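Side-chain contacts in coiled-coil quantitatively-enriched protein 1 (Schizosaccharomyces pombe, PDB 7CUJ), which links telomeres to the meiotic centrosome as a component of the meiotic bouquet and is required for telomere length regulation and chromosome segregation: residues D38-T42 and G43-S47; F104-L107 and Q108-K112; T136-L139 and K140-I144. All coordinates share one frame; numbering follows the deposited sequence.

Interaction 1: D38-T42 and G43-S47; sequences DHFCT and GPSDS
H39 and F40 meet S45 across a tight interhelical turn, where the end of helix 34-41 runs into helix 47-65 at a face shared with the second subunit. The turn leaves helical geometry at G43, and P44 and S45 carry an extended backbone up to D46, the N-cap of the next helix. S45 is wedged between the two aromatic side chains. Its CB lies at the edge of the imidazole, 3.8 Å from CD2 of H39, while its OG lies at the edge of the phenyl ring, 3.4 Å from CD1 of F40. The hydroxyl is set between the backbone N and the carbonyl carbon of S45 (chi1 67°), which places OG beside F40 while CB faces the imidazole edge. F40 also packs on Q50 and I53 of helix 47-65 and on L233 and V234 of helix 232-243.

H39 spends its polar atoms on the second subunit: NE2 bonds to OD2 of D46 there and ND1 to NZ of K52 there. In return, OD2 of this chain's D46 bonds to H39 NE2 of the second subunit, so the pair is made twice across the interface. The other carboxylate oxygen, D46 OD1, caps its own helix at I49 N, so one side chain both caps a helix and takes part in the subunit interface. T42 folds back on the last turn of the helix. Its OG1 donates to D38 O at 2.5 Å, a short bond whose donor is tilted 21° from the carbonyl plane.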
# COMPACT_ATOMS: atom_id res chain seq x y z
N ASP A 38 6.05 1.33 -6.32
CA ASP A 38 5.97 0.34 -7.39
C ASP A 38 5.07 0.87 -8.50
O ASP A 38 5.40 0.74 -9.68
CB ASP A 38 5.51 -1.02 -6.86
CG ASP A 38 5.35 -2.06 -7.96
OD1 ASP A 38 6.37 -2.43 -8.58
OD2 ASP A 38 4.20 -2.48 -8.19
N HIS A 39 3.94 1.47 -8.12
CA HIS A 39 2.97 2.01 -9.06
C HIS A 39 3.60 3.15 -9.87
O HIS A 39 3.58 3.12 -11.09
CB HIS A 39 1.70 2.46 -8.33
CG HIS A 39 0.62 2.93 -9.24
ND1 HIS A 39 -0.31 2.07 -9.79
CD2 HIS A 39 0.31 4.16 -9.70
CE1 HIS A 39 -1.14 2.75 -10.55
NE2 HIS A 39 -0.78 4.04 -10.51
N PHE A 40 4.18 4.12 -9.15
CA PHE A 40 4.70 5.35 -9.72
C PHE A 40 5.90 5.07 -10.63
O PHE A 40 6.09 5.77 -11.63
CB PHE A 40 5.07 6.32 -8.60
CG PHE A 40 5.79 7.56 -9.04
CD1 PHE A 40 5.11 8.58 -9.69
CD2 PHE A 40 7.15 7.72 -8.79
CE1 PHE A 40 5.77 9.73 -10.09
CE2 PHE A 40 7.81 8.87 -9.20
CZ PHE A 40 7.12 9.88 -9.85
N CYS A 41 6.70 4.06 -10.28
CA CYS A 41 7.97 3.83 -10.94
C CYS A 41 7.86 2.84 -12.11
O CYS A 41 8.85 2.60 -12.79
CB CYS A 41 9.02 3.34 -9.95
SG CYS A 41 9.66 4.64 -8.86
N THR A 42 6.67 2.28 -12.35
CA THR A 42 6.52 1.27 -13.39
C THR A 42 5.54 1.69 -14.48
O THR A 42 5.28 0.91 -15.39
CB THR A 42 6.12 -0.11 -12.84
OG1 THR A 42 4.95 0.04 -12.04
CG2 THR A 42 7.23 -0.78 -12.05
N GLY A 43 5.01 2.92 -14.40
CA GLY A 43 4.09 3.37 -15.43
C GLY A 43 3.48 4.74 -15.13
O GLY A 43 3.77 5.34 -14.10
N PRO A 44 2.62 5.27 -16.04
CA PRO A 44 1.88 6.51 -15.78
C PRO A 44 1.06 6.41 -14.50
O PRO A 44 0.49 5.36 -14.20
CB PRO A 44 0.93 6.61 -16.99
CG PRO A 44 1.62 5.82 -18.08
CD PRO A 44 2.32 4.69 -17.36
N SER A 45 1.04 7.51 -13.74
CA SER A 45 0.31 7.57 -12.48
C SER A 45 -0.52 8.85 -12.43
O SER A 45 -0.18 9.83 -13.08
CB SER A 45 1.26 7.48 -11.31
OG SER A 45 2.09 8.64 -11.24
N ASP A 46 -1.60 8.83 -11.64
CA ASP A 46 -2.49 9.97 -11.51
C ASP A 46 -1.87 11.03 -10.61
O ASP A 46 -0.84 10.80 -9.97
CB ASP A 46 -3.89 9.55 -11.07
CG ASP A 46 -3.96 8.95 -9.68
OD1 ASP A 46 -3.67 9.68 -8.71
OD2 ASP A 46 -4.32 7.76 -9.57
N SER A 47 -2.53 12.19 -10.55
CA SER A 47 -2.09 13.38 -9.84
C SER A 47 -1.94 13.11 -8.34
O SER A 47 -1.03 13.65 -7.70
CB SER A 47 -3.03 14.53 -10.10
OG SER A 47 -2.72 15.65 -9.29

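Interaction 2: F104-L107 and Q108-K112; sequences FLFL and QELFK
L105 and E109, one turn apart on helix 102-112, lie side by side and point the same way. The methyl CD1 of L105 lies against the glutamate chain, 3.9 Å from E109 OE2 and equally near CG. E109 CG stands anti to its own carbonyl carbon (chi1 -66°) and the chain bends again at the next bond, a fold that brings CG within 3.3 Å of L105 O. Another side of the helix carries F106 and L110, which touch loosely and obliquely, CE2 of F106 to CD2 of L110 at 4.3 Å. F111 leans back over the preceding turn and sets the edge of its ring against a carbonyl: CD2 comes 3.1 Å from L107 O, which lies near the ring plane. That oxygen receives F111 N only weakly, at 3.5 Å, whereas E109 N reaches L105 O at 3.0 Å and a fairly straight 161°.

Around these contacts lie further partners. The buried E109 carboxylate has a long salt bridge to K112 NZ, 3.8 Å from OE2, and a weak, long ion pair with R283; two nearby cations would probably favour its charged form. L105 rests on T279 and T282 of helix 275-294, F106 on I14 and L16 of strand 11-16, and the F111 ring meets F122 of strand 121-126 with planes almost perpendicular. Side chains recurring every three or four residues thus spread the helix's contacts over several neighbours, the pattern of a helix flanking the parallel sheet of an alpha/beta fold, with helices 275-294 and 129-141 beside it.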
# COMPACT_ATOMS: atom_id res chain seq x y z
N PHE A 104 26.22 16.61 11.88
CA PHE A 104 26.52 17.33 13.11
C PHE A 104 27.95 17.04 13.54
O PHE A 104 28.70 17.97 13.86
CB PHE A 104 25.51 16.97 14.21
CG PHE A 104 24.28 17.84 14.25
CD1 PHE A 104 23.44 17.96 13.15
CD2 PHE A 104 23.93 18.53 15.41
CE1 PHE A 104 22.31 18.75 13.20
CE2 PHE A 104 22.79 19.32 15.46
CZ PHE A 104 21.98 19.43 14.35
N LEU A 105 28.32 15.75 13.54
CA LEU A 105 29.65 15.32 13.97
C LEU A 105 30.71 15.91 13.04
O LEU A 105 31.76 16.35 13.51
CB LEU A 105 29.71 13.79 13.98
CG LEU A 105 31.07 13.19 14.36
CD1 LEU A 105 31.50 13.62 15.75
CD2 LEU A 105 31.03 11.67 14.27
N PHE A 106 30.42 15.92 11.73
CA PHE A 106 31.33 16.50 10.75
C PHE A 106 31.62 17.95 11.10
O PHE A 106 32.78 18.35 11.15
CB PHE A 106 30.78 16.37 9.33
CG PHE A 106 31.57 17.14 8.30
CD1 PHE A 106 32.72 16.62 7.74
CD2 PHE A 106 31.17 18.42 7.92
CE1 PHE A 106 33.46 17.34 6.81
CE2 PHE A 106 31.90 19.14 6.99
CZ PHE A 106 33.04 18.60 6.43
N LEU A 107 30.56 18.73 11.35
CA LEU A 107 30.67 20.16 11.60
C LEU A 107 31.46 20.41 12.88
O LEU A 107 32.23 21.37 12.95
CB LEU A 107 29.27 20.78 11.65
CG LEU A 107 28.57 20.92 10.30
CD1 LEU A 107 27.11 21.31 10.49
CD2 LEU A 107 29.27 21.93 9.41
N GLN A 108 31.26 19.55 13.88
CA GLN A 108 31.96 19.65 15.15
C GLN A 108 33.46 19.45 14.94
O GLN A 108 34.26 20.26 15.38
CB GLN A 108 31.43 18.61 16.14
CG GLN A 108 31.96 18.76 17.56
CD GLN A 108 31.98 17.44 18.29
OE1 GLN A 108 32.83 16.58 18.05
NE2 GLN A 108 31.05 17.28 19.22
N GLU A 109 33.81 18.35 14.25
CA GLU A 109 35.19 17.92 14.09
C GLU A 109 35.93 18.84 13.12
O GLU A 109 37.15 18.91 13.16
CB GLU A 109 35.26 16.46 13.64
CG GLU A 109 34.74 15.47 14.67
CD GLU A 109 35.56 15.31 15.93
OE1 GLU A 109 36.77 15.65 15.92
OE2 GLU A 109 35.00 14.82 16.94
N LEU A 110 35.18 19.52 12.24
CA LEU A 110 35.77 20.44 11.29
C LEU A 110 36.40 21.62 12.04
O LEU A 110 37.57 21.92 11.84
CB LEU A 110 34.72 20.92 10.28
CG LEU A 110 35.23 21.86 9.19
CD1 LEU A 110 36.15 21.13 8.22
CD2 LEU A 110 34.07 22.50 8.44
N PHE A 111 35.61 22.26 12.91
CA PHE A 111 36.04 23.44 13.64
C PHE A 111 37.04 23.06 14.73
O PHE A 111 37.90 23.87 15.08
CB PHE A 111 34.84 24.22 14.17
CG PHE A 111 34.03 24.92 13.11
CD1 PHE A 111 34.52 26.07 12.50
CD2 PHE A 111 32.80 24.44 12.72
CE1 PHE A 111 33.78 26.72 11.52
CE2 PHE A 111 32.06 25.08 11.73
CZ PHE A 111 32.55 26.22 11.14
N LYS A 112 36.93 21.83 15.23
CA LYS A 112 37.83 21.28 16.23
C LYS A 112 39.25 21.24 15.68
O LYS A 112 40.21 21.48 16.42
CB LYS A 112 37.37 19.86 16.60
CG LYS A 112 37.71 19.39 18.01
CD LYS A 112 37.07 18.06 18.34
CE LYS A 112 36.84 17.86 19.83
NZ LYS A 112 35.87 16.77 20.08

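Interaction 3: T136-L139 and K140-I144; sequences TQWL and KSQNI
In both L139 and I144 the first side-chain bond is turned so that the branch stands anti to the residue's own carbonyl carbon, CG of L139 at chi1 -73° and CG1 of I144 at chi1 -56°. With the backbone turning back after the helix, these torsions let the two chains meet: they cross obliquely, with CD2 of L139 3.7 Å from CD1 of I144. The L139 carbonyl is gripped from both faces of its plane. I144 N donates to L139 O at 3.0 Å, and Q142 N arrives from the opposite face at 3.1 Å, standing well above the plane at a C=O...donor angle of 110°.

This is a Schellman motif closing helix 129-141. N143, with positive phi, is its C-prime residue, and N143 N bonds back to K140 O. The leucine-isoleucine touch is the apolar contact that typically spans such a cap, joining the helix's last turn to the residue beyond C-prime. It lies in the beta-alpha-beta crossover from strand 121-126 to strand 146-148, and L139 also packs on A146 of the latter strand.

Along the same turn K140 stretches back toward the N-terminal end of the helix. Its extended aliphatic chain lies beside T136, CE 3.9 Å from T136 CG2, and its CG sits 3.3 Å from T136 O. The ammonium ends beside the Q137 amide, with a weak, long ion pair to E147. Where the helix unwinds, Q142 bends beside W138, its CG approaching the indole obliquely at 4.3 Å from NE1. The bend also brings Q142 NE2 to S141 OG, a bond of 3.3 Å whose acceptor is tilted out of the amide plane.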
# COMPACT_ATOMS: atom_id res chain seq x y z
N THR A 136 22.95 25.71 15.79
CA THR A 136 23.51 26.98 16.24
C THR A 136 23.86 26.91 17.72
O THR A 136 24.95 27.30 18.12
CB THR A 136 22.55 28.15 15.96
OG1 THR A 136 22.23 28.18 14.57
CG2 THR A 136 23.11 29.49 16.37
N GLN A 137 22.92 26.40 18.53
CA GLN A 137 23.08 26.37 19.97
C GLN A 137 24.12 25.32 20.36
O GLN A 137 24.83 25.48 21.35
CB GLN A 137 21.74 26.12 20.67
CG GLN A 137 20.77 27.30 20.59
CD GLN A 137 21.31 28.57 21.21
OE1 GLN A 137 22.03 28.54 22.21
NE2 GLN A 137 20.95 29.70 20.62
N TRP A 138 24.20 24.24 19.57
CA TRP A 138 25.10 23.14 19.88
C TRP A 138 26.55 23.49 19.54
O TRP A 138 27.46 23.02 20.21
CB TRP A 138 24.64 21.85 19.21
CG TRP A 138 25.56 20.70 19.49
CD1 TRP A 138 25.82 20.13 20.71
CD2 TRP A 138 26.38 20.00 18.54
NE1 TRP A 138 26.73 19.12 20.58
CE2 TRP A 138 27.09 19.01 19.26
CE3 TRP A 138 26.57 20.10 17.16
CZ2 TRP A 138 27.98 18.14 18.64
CZ3 TRP A 138 27.45 19.24 16.55
CH2 TRP A 138 28.14 18.27 17.28
N LEU A 139 26.75 24.30 18.49
CA LEU A 139 28.09 24.71 18.09
C LEU A 139 28.66 25.70 19.11
O LEU A 139 29.84 25.63 19.43
CB LEU A 139 28.06 25.32 16.69
CG LEU A 139 27.85 24.33 15.53
CD1 LEU A 139 27.74 25.08 14.21
CD2 LEU A 139 28.98 23.31 15.47
N LYS A 140 27.80 26.60 19.61
CA LYS A 140 28.16 27.54 20.66
C LYS A 140 28.63 26.76 21.89
O LYS A 140 29.64 27.11 22.50
CB LYS A 140 26.97 28.42 21.03
CG LYS A 140 26.59 29.50 20.02
CD LYS A 140 25.31 30.22 20.39
CE LYS A 140 24.89 31.25 19.37
NZ LYS A 140 23.66 31.98 19.78
N SER A 141 27.89 25.69 22.20
CA SER A 141 28.14 24.81 23.34
C SER A 141 29.56 24.23 23.30
O SER A 141 30.11 23.91 24.35
CB SER A 141 27.10 23.72 23.39
OG SER A 141 27.65 22.49 23.82
N GLN A 142 30.13 24.10 22.10
CA GLN A 142 31.44 23.49 21.92
C GLN A 142 32.49 24.57 21.64
O GLN A 142 33.57 24.26 21.13
CB GLN A 142 31.42 22.46 20.78
CG GLN A 142 30.34 21.39 20.90
CD GLN A 142 30.64 20.34 21.94
OE1 GLN A 142 31.23 19.30 21.65
NE2 GLN A 142 30.21 20.59 23.17
N ASN A 143 32.16 25.83 21.98
CA ASN A 143 33.05 26.98 21.81
C ASN A 143 33.35 27.23 20.34
O ASN A 143 34.51 27.36 19.95
CB ASN A 143 34.34 26.85 22.63
CG ASN A 143 34.12 26.83 24.13
OD1 ASN A 143 33.22 27.49 24.64
ND2 ASN A 143 34.95 26.08 24.84
N ILE A 144 32.29 27.31 19.52
CA ILE A 144 32.41 27.71 18.12
C ILE A 144 31.54 28.94 17.90
O ILE A 144 30.36 28.94 18.26
CB ILE A 144 32.05 26.55 17.17
CG1 ILE A 144 32.89 25.30 17.44
CG2 ILE A 144 32.15 26.99 15.71
CD1 ILE A 144 32.30 24.02 16.89

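In the fold
Along the chain the three contacts come in series, at the end of helix 34-41, on helix 102-112 and at the end of helix 129-141, in an alpha/beta domain that is one piece of the longer protein. Interaction 1 lies apart across the chain's centre, its centre about 41 Å from that of interaction 2 and about 45 Å from that of interaction 3, and meets the second subunit and another protein's chain. Interactions 2 and 3, their centres about 11 Å apart, touch directly. F111 CB meets I144 CD1 at 3.7 Å, and the rings of F104 and W138 also meet. Strand 121-126 separates their helices in sequence, so this contact joins successive elements around the parallel sheet.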